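Local coordinates for protein acyl-CoA dehydrogenase (Bacillus anthracis, PDB 3OWA) that probably catalyses the FAD-dependent alpha,beta-dehydrogenation of acyl-CoA thioesters, the first oxidative step in breaking down fatty acyl chains, at residues I126-G130 with D346-A351; R282-S287 with E393-M397; L331-M336 with S353-Y357; N502-M506 with A539-I543; E533-E538 with L576-K582. One frame throughout, in Å; residues are numbered along the deposited sequence.

Contact 1 of 5, residues I126-G130 with D346-A351; sequences IVLFG and DGKAVA
A glycine with positive phi lets two helix ends meet almost backbone to backbone. G347 (phi/psi 97/-26°) sits at the break between helices 341-346 and 348-355, and its CA lies 4.2 Å from the CA of L128 near the end of helix 124-129. A CB here would clash with the carbonyl oxygens of V127 and L128, and also with its own preceding carbonyl, so the bare backbone permits the approach. The contact joins the N-terminal helical domain of the acyl-CoA dehydrogenase fold to its C-terminal helical domain. D346 (chi1 t) makes an Asx turn, its OD1 accepting from K348 N at 2.8 Å, while G347 serves as N-cap and its O accepts from A351 N at 3.0 Å. Residues 126-129 are helical, G130 leaves that conformation at -73/149°, and G130 N still bonds to I126 O at 2.9 Å. These bonds all stay within their own segments; between the segments the side-chain contacts are apolar. L128 (mt) reaches V350, CD2 to CB 3.8 Å, and A351, CD1 to CB 4.2 Å. I267 and N263 flank this cluster. F129 (chi1 m) starts away from the partner, yet its ring brings CZ within 3.9 Å of A351 CB.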
# COMPACT_ATOMS: atom_id res chain seq x y z
N ILE A 126 -32.19 9.15 11.85
CA ILE A 126 -33.43 9.89 12.16
C ILE A 126 -34.30 9.95 10.91
O ILE A 126 -35.52 9.74 10.98
CB ILE A 126 -33.14 11.30 12.75
CG1 ILE A 126 -32.37 11.16 14.08
CG2 ILE A 126 -34.46 12.08 12.98
CD1 ILE A 126 -31.88 12.49 14.70
N VAL A 127 -33.69 10.24 9.77
CA VAL A 127 -34.41 10.22 8.49
C VAL A 127 -35.12 8.87 8.25
O VAL A 127 -36.30 8.84 7.89
CB VAL A 127 -33.48 10.55 7.28
CG1 VAL A 127 -34.25 10.40 5.94
CG2 VAL A 127 -32.88 11.97 7.40
N LEU A 128 -34.41 7.78 8.47
CA LEU A 128 -34.92 6.46 8.11
C LEU A 128 -35.70 5.78 9.21
O LEU A 128 -36.62 5.02 8.91
CB LEU A 128 -33.78 5.55 7.66
CG LEU A 128 -33.00 6.07 6.45
CD1 LEU A 128 -31.90 5.11 6.07
CD2 LEU A 128 -33.90 6.30 5.25
N PHE A 129 -35.35 6.04 10.47
CA PHE A 129 -35.97 5.31 11.58
C PHE A 129 -36.58 6.18 12.64
O PHE A 129 -37.09 5.66 13.63
CB PHE A 129 -34.96 4.33 12.18
CG PHE A 129 -34.44 3.33 11.18
CD1 PHE A 129 -35.26 2.28 10.74
CD2 PHE A 129 -33.17 3.47 10.64
CE1 PHE A 129 -34.80 1.37 9.81
CE2 PHE A 129 -32.71 2.56 9.71
CZ PHE A 129 -33.53 1.50 9.28
N GLY A 130 -36.55 7.49 12.46
CA GLY A 130 -37.18 8.38 13.45
C GLY A 130 -38.71 8.33 13.35
O GLY A 130 -39.24 8.11 12.25
N ASP A 346 -41.95 8.02 5.28
CA ASP A 346 -41.76 7.14 6.43
C ASP A 346 -40.31 6.66 6.56
O ASP A 346 -39.79 6.62 7.68
CB ASP A 346 -42.70 5.92 6.41
CG ASP A 346 -42.29 4.84 7.43
OD1 ASP A 346 -41.08 4.53 7.53
OD2 ASP A 346 -43.17 4.29 8.13
N GLY A 347 -39.66 6.28 5.46
CA GLY A 347 -38.22 5.97 5.50
C GLY A 347 -37.87 4.50 5.62
O GLY A 347 -36.81 4.08 5.19
N LYS A 348 -38.77 3.70 6.19
CA LYS A 348 -38.57 2.26 6.23
C LYS A 348 -38.37 1.68 4.82
O LYS A 348 -37.48 0.84 4.60
CB LYS A 348 -39.74 1.58 6.93
CG LYS A 348 -39.42 0.22 7.48
CD LYS A 348 -40.69 -0.48 7.97
CE LYS A 348 -40.47 -1.99 8.00
NZ LYS A 348 -40.41 -2.56 6.62
N ALA A 349 -39.17 2.14 3.86
CA ALA A 349 -39.04 1.66 2.49
C ALA A 349 -37.77 2.16 1.78
O ALA A 349 -37.24 1.46 0.93
CB ALA A 349 -40.30 1.98 1.65
N VAL A 350 -37.30 3.37 2.12
CA VAL A 350 -36.02 3.89 1.60
C VAL A 350 -34.89 2.96 2.08
O VAL A 350 -34.09 2.50 1.28
CB VAL A 350 -35.74 5.37 2.02
CG1 VAL A 350 -34.51 5.93 1.28
CG2 VAL A 350 -36.95 6.27 1.80
N ALA A 351 -34.87 2.67 3.37
CA ALA A 351 -33.87 1.75 3.94
C ALA A 351 -33.85 0.37 3.25
O ALA A 351 -32.78 -0.13 2.89
CB ALA A 351 -34.06 1.61 5.46

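Contact 2 of 5, residues R282-S287 with E393-M397; sequences RAVEIS and EIERM
The helical C-terminal domain that helps hold FAD in acyl-CoA dehydrogenases contains this antiparallel helix pair, whose S287 side chain lies about 10 Å from a bound flavin cofactor. Segments 282-287 and 393-397 are fully helical; their axes approach to 10.8 Å at -154°, with A283 and I394 the closest CA pair at 6.9 Å. Electrostatics and apolar packing divide the interface. R282 (chi1 t, chi2 p, chi3 t) extends to E393 (chi1 and chi2 t) and forms a two-pronged salt bridge, NE to OE2 3.0 Å and NH1 to OE1 2.7 Å. A weak bond from R282 NH2 to E285 OE2, 3.0 Å, makes this a three-residue network. Beneath it, I286 (pt) places CD1 4.0 Å from I394 CD1 and 3.9 Å from SE of M397, a selenomethionine. T375 and V380 of helix 358-383 line the same core. M397 (mtp) curls round so that its CE rests 3.8 Å from A283 CB.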
# COMPACT_ATOMS: atom_id res chain seq x y z
N ARG A 282 -8.97 12.57 -8.34
CA ARG A 282 -8.11 13.70 -8.03
C ARG A 282 -6.61 13.28 -8.06
O ARG A 282 -5.74 14.03 -8.52
CB ARG A 282 -8.48 14.27 -6.65
CG ARG A 282 -7.62 15.44 -6.22
CD ARG A 282 -7.74 16.62 -7.23
NE ARG A 282 -6.88 17.71 -6.76
CZ ARG A 282 -6.61 18.80 -7.46
NH1 ARG A 282 -5.80 19.73 -6.93
NH2 ARG A 282 -7.13 18.97 -8.68
N ALA A 283 -6.32 12.08 -7.54
CA ALA A 283 -4.96 11.58 -7.57
C ALA A 283 -4.48 11.41 -9.03
O ALA A 283 -3.33 11.71 -9.33
CB ALA A 283 -4.87 10.21 -6.83
N VAL A 284 -5.34 10.90 -9.90
CA VAL A 284 -4.96 10.78 -11.31
C VAL A 284 -4.60 12.17 -11.85
O VAL A 284 -3.56 12.34 -12.48
CB VAL A 284 -6.06 10.12 -12.15
CG1 VAL A 284 -5.75 10.29 -13.69
CG2 VAL A 284 -6.18 8.61 -11.82
N GLU A 285 -5.46 13.14 -11.57
CA GLU A 285 -5.30 14.49 -12.08
C GLU A 285 -4.01 15.16 -11.63
O GLU A 285 -3.25 15.67 -12.46
CB GLU A 285 -6.51 15.33 -11.65
CG GLU A 285 -6.41 16.78 -12.10
CD GLU A 285 -7.65 17.63 -11.76
OE1 GLU A 285 -7.83 18.67 -12.45
OE2 GLU A 285 -8.43 17.29 -10.80
N ILE A 286 -3.74 15.16 -10.33
CA ILE A 286 -2.52 15.81 -9.85
C ILE A 286 -1.24 15.07 -10.26
O ILE A 286 -0.21 15.69 -10.47
CB ILE A 286 -2.56 16.14 -8.35
CG1 ILE A 286 -2.48 14.88 -7.51
CG2 ILE A 286 -3.82 16.94 -8.05
CD1 ILE A 286 -2.71 15.16 -6.01
N SER A 287 -1.33 13.76 -10.44
CA SER A 287 -0.22 12.98 -10.91
C SER A 287 0.06 13.26 -12.38
O SER A 287 1.22 13.31 -12.77
CB SER A 287 -0.46 11.47 -10.69
OG SER A 287 -0.68 11.24 -9.32
N GLU A 393 -0.07 17.96 -1.97
CA GLU A 393 -1.41 17.44 -1.81
C GLU A 393 -1.41 15.90 -1.80
O GLU A 393 -2.14 15.26 -1.03
CB GLU A 393 -2.27 17.96 -3.01
CG GLU A 393 -3.73 17.47 -2.95
CD GLU A 393 -4.64 18.05 -4.02
OE1 GLU A 393 -4.23 18.89 -4.88
OE2 GLU A 393 -5.82 17.66 -3.99
N ILE A 394 -0.58 15.27 -2.62
CA ILE A 394 -0.62 13.78 -2.67
C ILE A 394 -0.15 13.16 -1.36
O ILE A 394 -0.53 12.04 -1.01
CB ILE A 394 0.22 13.22 -3.89
CG1 ILE A 394 -0.15 11.75 -4.16
CG2 ILE A 394 1.75 13.42 -3.68
CD1 ILE A 394 -1.51 11.53 -4.92
N GLU A 395 0.68 13.88 -0.62
CA GLU A 395 1.18 13.37 0.64
C GLU A 395 0.04 13.25 1.68
O GLU A 395 -0.06 12.26 2.44
CB GLU A 395 2.26 14.33 1.14
CG GLU A 395 2.99 13.95 2.47
CD GLU A 395 2.22 14.31 3.78
OE1 GLU A 395 2.57 13.73 4.82
OE2 GLU A 395 1.31 15.19 3.82
N ARG A 396 -0.82 14.25 1.73
CA ARG A 396 -2.02 14.20 2.61
C ARG A 396 -3.02 13.14 2.18
O ARG A 396 -3.56 12.43 3.00
CB ARG A 396 -2.74 15.56 2.56
CG ARG A 396 -3.71 15.71 3.76
CD ARG A 396 -4.80 16.72 3.32
NE ARG A 396 -5.69 16.06 2.37
CZ ARG A 396 -6.07 16.53 1.19
NH1 ARG A 396 -6.91 15.81 0.44
NH2 ARG A 396 -5.67 17.73 0.77
N MSE A 397 -3.24 13.01 0.85
CA MSE A 397 -4.12 11.99 0.34
C MSE A 397 -3.65 10.58 0.69
O MSE A 397 -4.48 9.68 1.02
CB MSE A 397 -4.18 12.12 -1.18
CG MSE A 397 -4.99 13.41 -1.58
SE MSE A 397 -5.13 13.48 -3.49
CE MSE A 397 -6.29 11.98 -3.72

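Contact 3 of 5, residues L331-M336 with S353-Y357; sequences LFESRM and SIAEY
L331 opens the contact on helix 305-336: its CB stands over the Y357 ring in a CH-pi contact, 3.6 Å from the ring centroid. F332 (chi1 t) repeats the principle with roles exchanged, taking I354 CB over its own ring face, 3.5 Å from the centroid, and S353 CB at its edge, 3.5 Å from CE2; the CA atoms of F332 and I354 are 5.3 Å apart. S334 joins through water 1, which lies 2.5 Å from S334 OG and donates to L331 O at 3.0 Å and to Y357 OH at 2.6 Å. Y357 OH in turn bonds to V12 O. R335 CA lies 5.4 Å from S353 CA. The R335 side chain (chi1 -146°, chi2 p, chi3 t) runs past Y357, with CD 3.4 Å from Y357 OH. Its NH2 lies 3.5 Å from E356 OE2, a purely electrostatic salt bridge because the oxygen is well out of the guanidinium plane; E356 OE2 accepts from G14 N. The partner segment begins helical at S353. Here the end of a long helix is covered by a short helix two further on, after helix 341-346, within the helical C-terminal domain of the acyl-CoA dehydrogenase fold.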
# COMPACT_ATOMS: atom_id res chain seq x y z
N LEU A 331 -29.09 1.39 -8.86
CA LEU A 331 -30.01 0.33 -8.40
C LEU A 331 -30.91 0.84 -7.27
O LEU A 331 -32.12 0.57 -7.24
CB LEU A 331 -29.27 -0.93 -7.97
CG LEU A 331 -28.60 -1.77 -9.06
CD1 LEU A 331 -27.58 -2.73 -8.48
CD2 LEU A 331 -29.64 -2.49 -9.97
N PHE A 332 -30.29 1.56 -6.34
CA PHE A 332 -31.00 2.20 -5.24
C PHE A 332 -32.08 3.16 -5.81
O PHE A 332 -33.26 3.07 -5.43
CB PHE A 332 -29.97 2.89 -4.33
CG PHE A 332 -30.51 3.39 -3.01
CD1 PHE A 332 -29.70 4.18 -2.18
CD2 PHE A 332 -31.81 3.10 -2.58
CE1 PHE A 332 -30.18 4.66 -0.92
CE2 PHE A 332 -32.31 3.58 -1.34
CZ PHE A 332 -31.49 4.35 -0.51
N GLU A 333 -31.69 4.04 -6.74
CA GLU A 333 -32.63 5.00 -7.36
C GLU A 333 -33.80 4.34 -8.09
O GLU A 333 -34.92 4.86 -8.06
CB GLU A 333 -31.92 5.94 -8.34
CG GLU A 333 -31.72 7.37 -7.86
CD GLU A 333 -33.00 8.05 -7.40
OE1 GLU A 333 -33.05 8.41 -6.20
OE2 GLU A 333 -33.95 8.25 -8.20
N SER A 334 -33.55 3.22 -8.75
CA SER A 334 -34.63 2.59 -9.49
C SER A 334 -35.54 1.77 -8.57
O SER A 334 -36.68 1.46 -8.92
CB SER A 334 -34.12 1.79 -10.69
OG SER A 334 -33.56 0.57 -10.27
N ARG A 335 -35.05 1.44 -7.38
CA ARG A 335 -35.89 0.79 -6.38
C ARG A 335 -36.75 1.85 -5.69
O ARG A 335 -37.91 1.60 -5.32
CB ARG A 335 -35.02 0.04 -5.38
CG ARG A 335 -35.64 -1.22 -4.84
CD ARG A 335 -35.64 -2.31 -5.89
NE ARG A 335 -35.73 -3.65 -5.30
CZ ARG A 335 -35.73 -4.78 -6.00
NH1 ARG A 335 -35.64 -4.76 -7.33
NH2 ARG A 335 -35.82 -5.95 -5.38
N MSE A 336 -36.16 3.04 -5.51
CA MSE A 336 -36.82 4.24 -5.00
C MSE A 336 -37.99 4.70 -5.88
O MSE A 336 -38.98 5.22 -5.37
CB MSE A 336 -35.83 5.40 -4.89
CG MSE A 336 -34.78 5.28 -3.79
SE MSE A 336 -35.52 5.44 -2.04
CE MSE A 336 -36.00 7.31 -2.12
N SER A 353 -34.91 -0.25 0.23
CA SER A 353 -34.53 -0.04 -1.17
C SER A 353 -33.02 -0.12 -1.37
O SER A 353 -32.56 -0.43 -2.47
CB SER A 353 -35.00 1.32 -1.70
OG SER A 353 -36.42 1.38 -1.83
N ILE A 354 -32.26 0.17 -0.32
CA ILE A 354 -30.81 -0.00 -0.40
C ILE A 354 -30.34 -1.31 0.21
O ILE A 354 -29.44 -1.90 -0.32
CB ILE A 354 -30.02 1.19 0.18
CG1 ILE A 354 -28.52 1.03 -0.08
CG2 ILE A 354 -30.35 1.39 1.65
CD1 ILE A 354 -28.12 1.05 -1.60
N ALA A 355 -30.97 -1.74 1.31
CA ALA A 355 -30.60 -3.01 1.95
C ALA A 355 -30.68 -4.16 0.92
O ALA A 355 -29.89 -5.09 1.00
CB ALA A 355 -31.48 -3.30 3.18
N GLU A 356 -31.57 -4.03 -0.06
CA GLU A 356 -31.70 -5.01 -1.17
C GLU A 356 -30.33 -5.22 -1.83
O GLU A 356 -29.98 -6.35 -2.23
CB GLU A 356 -32.71 -4.49 -2.21
CG GLU A 356 -32.75 -5.25 -3.52
CD GLU A 356 -33.28 -6.68 -3.36
OE1 GLU A 356 -34.00 -6.94 -2.37
OE2 GLU A 356 -32.99 -7.54 -4.21
N TYR A 357 -29.55 -4.14 -1.88
CA TYR A 357 -28.25 -4.17 -2.54
C TYR A 357 -27.07 -4.17 -1.58
O TYR A 357 -26.02 -3.62 -1.90
CB TYR A 357 -28.17 -3.04 -3.55
CG TYR A 357 -29.34 -3.08 -4.49
CD1 TYR A 357 -30.35 -2.14 -4.42
CD2 TYR A 357 -29.45 -4.10 -5.44
CE1 TYR A 357 -31.44 -2.19 -5.26
CE2 TYR A 357 -30.51 -4.16 -6.29
CZ TYR A 357 -31.51 -3.21 -6.20
OH TYR A 357 -32.58 -3.28 -7.06
O HOH W 1 -33.41 -1.54 -8.86

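Contact 4 of 5, residues N502-M506 with A539-I543; sequences NLYAM and AFNEI
N502 lays its side chain across A539, E542 and I543, and so brings polar and apolar contacts together at one helix crossing. Its CB is 3.7 Å from I543 CG1, and with chi1 at -86° its amide swings outward, where ND2 donates to E542 OE1 at 3.1 Å. E542 (chi1 m, chi2 t) meets it from an exposed position, so the bond marks the outer margin of an otherwise buried contact. Both segments are helical throughout, antiparallel, with axes 9.9 Å apart at closest approach and crossing at -159°; N502 and A539 are the nearest CA pair at 5.8 Å. One turn further along, M506, a selenomethionine in the mtp rotamer, fills the apolar half. Its CG lies 3.7 Å from A539 CB, its SE 3.8 Å from I543 CD1, and its CE 4.2 Å from F540 CD1. The small A539 leaves room for this long side chain, while I543 (mt) points between N502 and M506. The two helices, 490-520 and 526-554, belong to the second C-terminal helical region of the chain. Helix 458-482 adds A467 beside L503 and I543, and L463 beside F540, while Y504 points instead to helices 305-336 and 358-383, bonding through OH to T328 OG1.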
# COMPACT_ATOMS: atom_id res chain seq x y z
N ASN A 502 -14.34 -8.69 -8.31
CA ASN A 502 -13.76 -8.48 -9.63
C ASN A 502 -14.78 -8.61 -10.73
O ASN A 502 -14.79 -7.82 -11.65
CB ASN A 502 -12.59 -9.44 -9.87
CG ASN A 502 -11.28 -8.90 -9.33
OD1 ASN A 502 -11.19 -7.74 -8.92
ND2 ASN A 502 -10.27 -9.73 -9.31
N LEU A 503 -15.65 -9.61 -10.60
CA LEU A 503 -16.73 -9.80 -11.57
C LEU A 503 -17.68 -8.57 -11.70
O LEU A 503 -18.00 -8.13 -12.82
CB LEU A 503 -17.49 -11.09 -11.24
CG LEU A 503 -18.86 -11.16 -11.90
CD1 LEU A 503 -18.68 -11.65 -13.32
CD2 LEU A 503 -19.82 -12.03 -11.09
N TYR A 504 -18.11 -8.04 -10.57
CA TYR A 504 -18.97 -6.85 -10.52
C TYR A 504 -18.31 -5.62 -11.16
O TYR A 504 -18.94 -4.87 -11.91
CB TYR A 504 -19.39 -6.54 -9.06
CG TYR A 504 -20.48 -5.50 -8.91
CD1 TYR A 504 -21.71 -5.64 -9.57
CD2 TYR A 504 -20.28 -4.37 -8.12
CE1 TYR A 504 -22.71 -4.69 -9.44
CE2 TYR A 504 -21.28 -3.41 -7.98
CZ TYR A 504 -22.50 -3.58 -8.65
OH TYR A 504 -23.49 -2.62 -8.52
N ALA A 505 -17.04 -5.40 -10.85
CA ALA A 505 -16.33 -4.28 -11.48
C ALA A 505 -16.17 -4.49 -13.00
O ALA A 505 -16.37 -3.55 -13.79
CB ALA A 505 -14.97 -4.10 -10.80
N MSE A 506 -15.80 -5.70 -13.40
CA MSE A 506 -15.65 -6.04 -14.84
C MSE A 506 -16.94 -5.83 -15.59
O MSE A 506 -16.94 -5.17 -16.62
CB MSE A 506 -15.25 -7.50 -15.01
CG MSE A 506 -13.82 -7.82 -14.67
SE MSE A 506 -13.53 -9.72 -14.83
CE MSE A 506 -13.82 -9.92 -16.73
N ALA A 539 -8.17 -8.26 -14.20
CA ALA A 539 -9.14 -8.72 -13.19
C ALA A 539 -9.52 -10.19 -13.41
O ALA A 539 -9.72 -10.94 -12.45
CB ALA A 539 -10.39 -7.87 -13.22
N PHE A 540 -9.65 -10.59 -14.67
CA PHE A 540 -9.95 -11.99 -15.00
C PHE A 540 -8.81 -12.94 -14.63
O PHE A 540 -9.05 -14.03 -14.11
CB PHE A 540 -10.28 -12.15 -16.48
CG PHE A 540 -10.86 -13.49 -16.82
CD1 PHE A 540 -12.20 -13.77 -16.52
CD2 PHE A 540 -10.08 -14.47 -17.41
CE1 PHE A 540 -12.76 -15.02 -16.85
CE2 PHE A 540 -10.62 -15.74 -17.73
CZ PHE A 540 -11.96 -16.01 -17.46
N ASN A 541 -7.57 -12.50 -14.91
CA ASN A 541 -6.37 -13.15 -14.38
C ASN A 541 -6.41 -13.38 -12.86
O ASN A 541 -6.21 -14.51 -12.39
CB ASN A 541 -5.08 -12.42 -14.83
CG ASN A 541 -4.80 -12.61 -16.35
OD1 ASN A 541 -5.37 -13.49 -17.00
ND2 ASN A 541 -3.88 -11.80 -16.89
N GLU A 542 -6.72 -12.34 -12.09
CA GLU A 542 -6.91 -12.52 -10.63
C GLU A 542 -8.01 -13.53 -10.26
O GLU A 542 -7.83 -14.34 -9.34
CB GLU A 542 -7.20 -11.18 -9.93
CG GLU A 542 -6.11 -10.15 -10.18
CD GLU A 542 -6.35 -8.80 -9.53
OE1 GLU A 542 -7.43 -8.63 -8.91
OE2 GLU A 542 -5.46 -7.92 -9.65
N ILE A 543 -9.15 -13.45 -10.96
CA ILE A 543 -10.25 -14.40 -10.75
C ILE A 543 -9.78 -15.84 -10.90
O ILE A 543 -10.05 -16.67 -10.03
CB ILE A 543 -11.44 -14.12 -11.69
CG1 ILE A 543 -12.20 -12.88 -11.19
CG2 ILE A 543 -12.39 -15.36 -11.79
CD1 ILE A 543 -13.33 -12.40 -12.11

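Contact 5 of 5, residues E533-E538 with L576-K582; sequences EVFCQE and LNVIPKK
Residues 533-538 of helix 526-554 cross the start of helix 578-592 at -140°, the short axes 10.4 Å apart and V534 and V578 aligned at 6.0 Å between CA atoms. Before that second helix the chain is extended at L576 and N577, both with phi near -90° and with strongly positive psi. N577 is the N-cap, its OD1 accepting weakly from I579 N at 3.4 Å. The extended L576 offers both its backbone groups to one side chain: Q537 (chi1 t) accepts from L576 N through OE1 at 2.8 Å and donates through NE2 to L576 O at 2.8 Å. Below this paired amide, V534 (t) sets CG2 4.0 Å from V578 CB and 3.8 Å from K581 CB. Two salt bridges frame the valines, K581 NZ to E533 OE1 at 3.0 Å and K582 NZ to E538 OE1 at 2.6 Å. The nearly extended K582 (mttt) also bonds to N313 on helix 305-336. N577, V578 and I579 pack against I552, E549 and E491 of the second subunit, so the contact borders the dimer interface. It packs the chain's last helix antiparallel against helix 526-554, consistent with a C-terminal extension of the kind known from very-long-chain acyl-CoA dehydrogenases.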
# COMPACT_ATOMS: atom_id res chain seq x y z
N GLU A 533 -10.78 -3.19 -21.82
CA GLU A 533 -9.93 -4.31 -22.26
C GLU A 533 -8.83 -4.63 -21.26
O GLU A 533 -8.59 -5.79 -20.90
CB GLU A 533 -9.29 -3.96 -23.61
CG GLU A 533 -10.28 -4.07 -24.76
CD GLU A 533 -9.78 -3.45 -26.05
OE1 GLU A 533 -8.84 -2.62 -26.02
OE2 GLU A 533 -10.34 -3.82 -27.11
N VAL A 534 -8.18 -3.57 -20.80
CA VAL A 534 -7.03 -3.66 -19.93
C VAL A 534 -7.47 -4.13 -18.53
O VAL A 534 -6.88 -5.05 -17.97
CB VAL A 534 -6.31 -2.27 -19.90
CG1 VAL A 534 -5.59 -2.05 -18.62
CG2 VAL A 534 -5.38 -2.13 -21.15
N PHE A 535 -8.53 -3.52 -17.99
CA PHE A 535 -8.98 -3.90 -16.65
C PHE A 535 -9.49 -5.35 -16.64
O PHE A 535 -9.17 -6.13 -15.74
CB PHE A 535 -10.08 -2.95 -16.10
CG PHE A 535 -10.65 -3.41 -14.79
CD1 PHE A 535 -9.98 -3.15 -13.61
CD2 PHE A 535 -11.82 -4.17 -14.74
CE1 PHE A 535 -10.48 -3.61 -12.38
CE2 PHE A 535 -12.34 -4.63 -13.54
CZ PHE A 535 -11.67 -4.33 -12.34
N CYS A 536 -10.30 -5.69 -17.64
CA CYS A 536 -10.87 -7.03 -17.73
C CYS A 536 -9.83 -8.13 -17.80
O CYS A 536 -9.92 -9.13 -17.07
CB CYS A 536 -11.84 -7.14 -18.90
SG CYS A 536 -13.43 -6.47 -18.44
N GLN A 537 -8.82 -7.93 -18.64
CA GLN A 537 -7.75 -8.90 -18.75
C GLN A 537 -7.10 -9.17 -17.40
O GLN A 537 -6.94 -10.34 -16.99
CB GLN A 537 -6.71 -8.44 -19.77
CG GLN A 537 -5.56 -9.40 -19.87
CD GLN A 537 -4.99 -9.50 -21.27
OE1 GLN A 537 -5.69 -9.86 -22.22
NE2 GLN A 537 -3.71 -9.18 -21.40
N GLU A 538 -6.71 -8.10 -16.70
CA GLU A 538 -6.05 -8.27 -15.41
C GLU A 538 -6.94 -8.76 -14.27
O GLU A 538 -6.51 -9.60 -13.48
CB GLU A 538 -5.29 -7.00 -15.00
CG GLU A 538 -3.93 -6.86 -15.76
CD GLU A 538 -3.47 -5.40 -15.98
OE1 GLU A 538 -2.42 -5.17 -16.63
OE2 GLU A 538 -4.18 -4.48 -15.52
N LEU A 576 -4.72 -10.36 -24.75
CA LEU A 576 -4.35 -9.12 -25.44
C LEU A 576 -2.98 -8.67 -25.03
O LEU A 576 -2.48 -9.05 -23.96
CB LEU A 576 -5.32 -8.01 -25.07
CG LEU A 576 -6.81 -8.26 -25.27
CD1 LEU A 576 -7.59 -7.14 -24.57
CD2 LEU A 576 -7.16 -8.36 -26.77
N ASN A 577 -2.37 -7.84 -25.87
CA ASN A 577 -1.15 -7.11 -25.54
C ASN A 577 -1.53 -5.74 -24.94
O ASN A 577 -1.94 -4.83 -25.66
CB ASN A 577 -0.29 -6.94 -26.81
CG ASN A 577 0.98 -6.15 -26.55
OD1 ASN A 577 1.39 -5.93 -25.40
ND2 ASN A 577 1.63 -5.72 -27.64
N VAL A 578 -1.40 -5.62 -23.62
CA VAL A 578 -1.94 -4.43 -22.95
C VAL A 578 -0.93 -3.27 -22.92
O VAL A 578 -1.30 -2.12 -22.63
CB VAL A 578 -2.44 -4.75 -21.51
CG1 VAL A 578 -3.63 -5.71 -21.56
CG2 VAL A 578 -1.32 -5.27 -20.63
N ILE A 579 0.32 -3.58 -23.24
CA ILE A 579 1.39 -2.61 -23.09
C ILE A 579 1.14 -1.39 -23.99
O ILE A 579 1.11 -0.26 -23.47
CB ILE A 579 2.82 -3.25 -23.15
CG1 ILE A 579 3.07 -4.07 -21.87
CG2 ILE A 579 3.88 -2.18 -23.27
CD1 ILE A 579 4.34 -4.94 -21.91
N PRO A 580 0.89 -1.60 -25.31
CA PRO A 580 0.55 -0.43 -26.14
C PRO A 580 -0.80 0.22 -25.79
O PRO A 580 -0.99 1.43 -26.01
CB PRO A 580 0.51 -1.01 -27.59
CG PRO A 580 1.25 -2.29 -27.53
CD PRO A 580 1.07 -2.82 -26.12
N LYS A 581 -1.75 -0.57 -25.29
CA LYS A 581 -3.01 -0.03 -24.86
C LYS A 581 -2.86 0.92 -23.66
O LYS A 581 -3.53 1.95 -23.58
CB LYS A 581 -4.00 -1.16 -24.55
CG LYS A 581 -4.33 -2.00 -25.79
CD LYS A 581 -5.40 -3.04 -25.54
CE LYS A 581 -5.86 -3.72 -26.86
NZ LYS A 581 -6.43 -2.72 -27.84
N LYS A 582 -1.96 0.57 -22.73
CA LYS A 582 -1.75 1.40 -21.55
C LYS A 582 -1.07 2.69 -21.98
O LYS A 582 -1.34 3.74 -21.44
CB LYS A 582 -0.96 0.66 -20.46
CG LYS A 582 -1.79 -0.39 -19.76
CD LYS A 582 -0.98 -1.18 -18.73
CE LYS A 582 -1.84 -2.28 -18.12
NZ LYS A 582 -1.24 -2.92 -16.92

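Shared helices tie four of the five contacts into two pairs; contact 2 stands apart. Contacts 1 and 3 both use helix 348-355, with centres 13 Å apart, and meet where V350 packs on F332 and M336. Contacts 4 and 5, their centres also 13 Å apart, share helix 526-554, where F535 packs against A505 and M506. L331 of contact 3 joins the pairs by touching Y504 of contact 4, CD1 to OH 4.1 Å, so the two C-terminal helical regions pack against each other here. Contact 2 touches none of the others: its centre is about 37 Å from that of contact 1, across the chain's centre, and it approaches a bound FAD through S287, about 10 Å away.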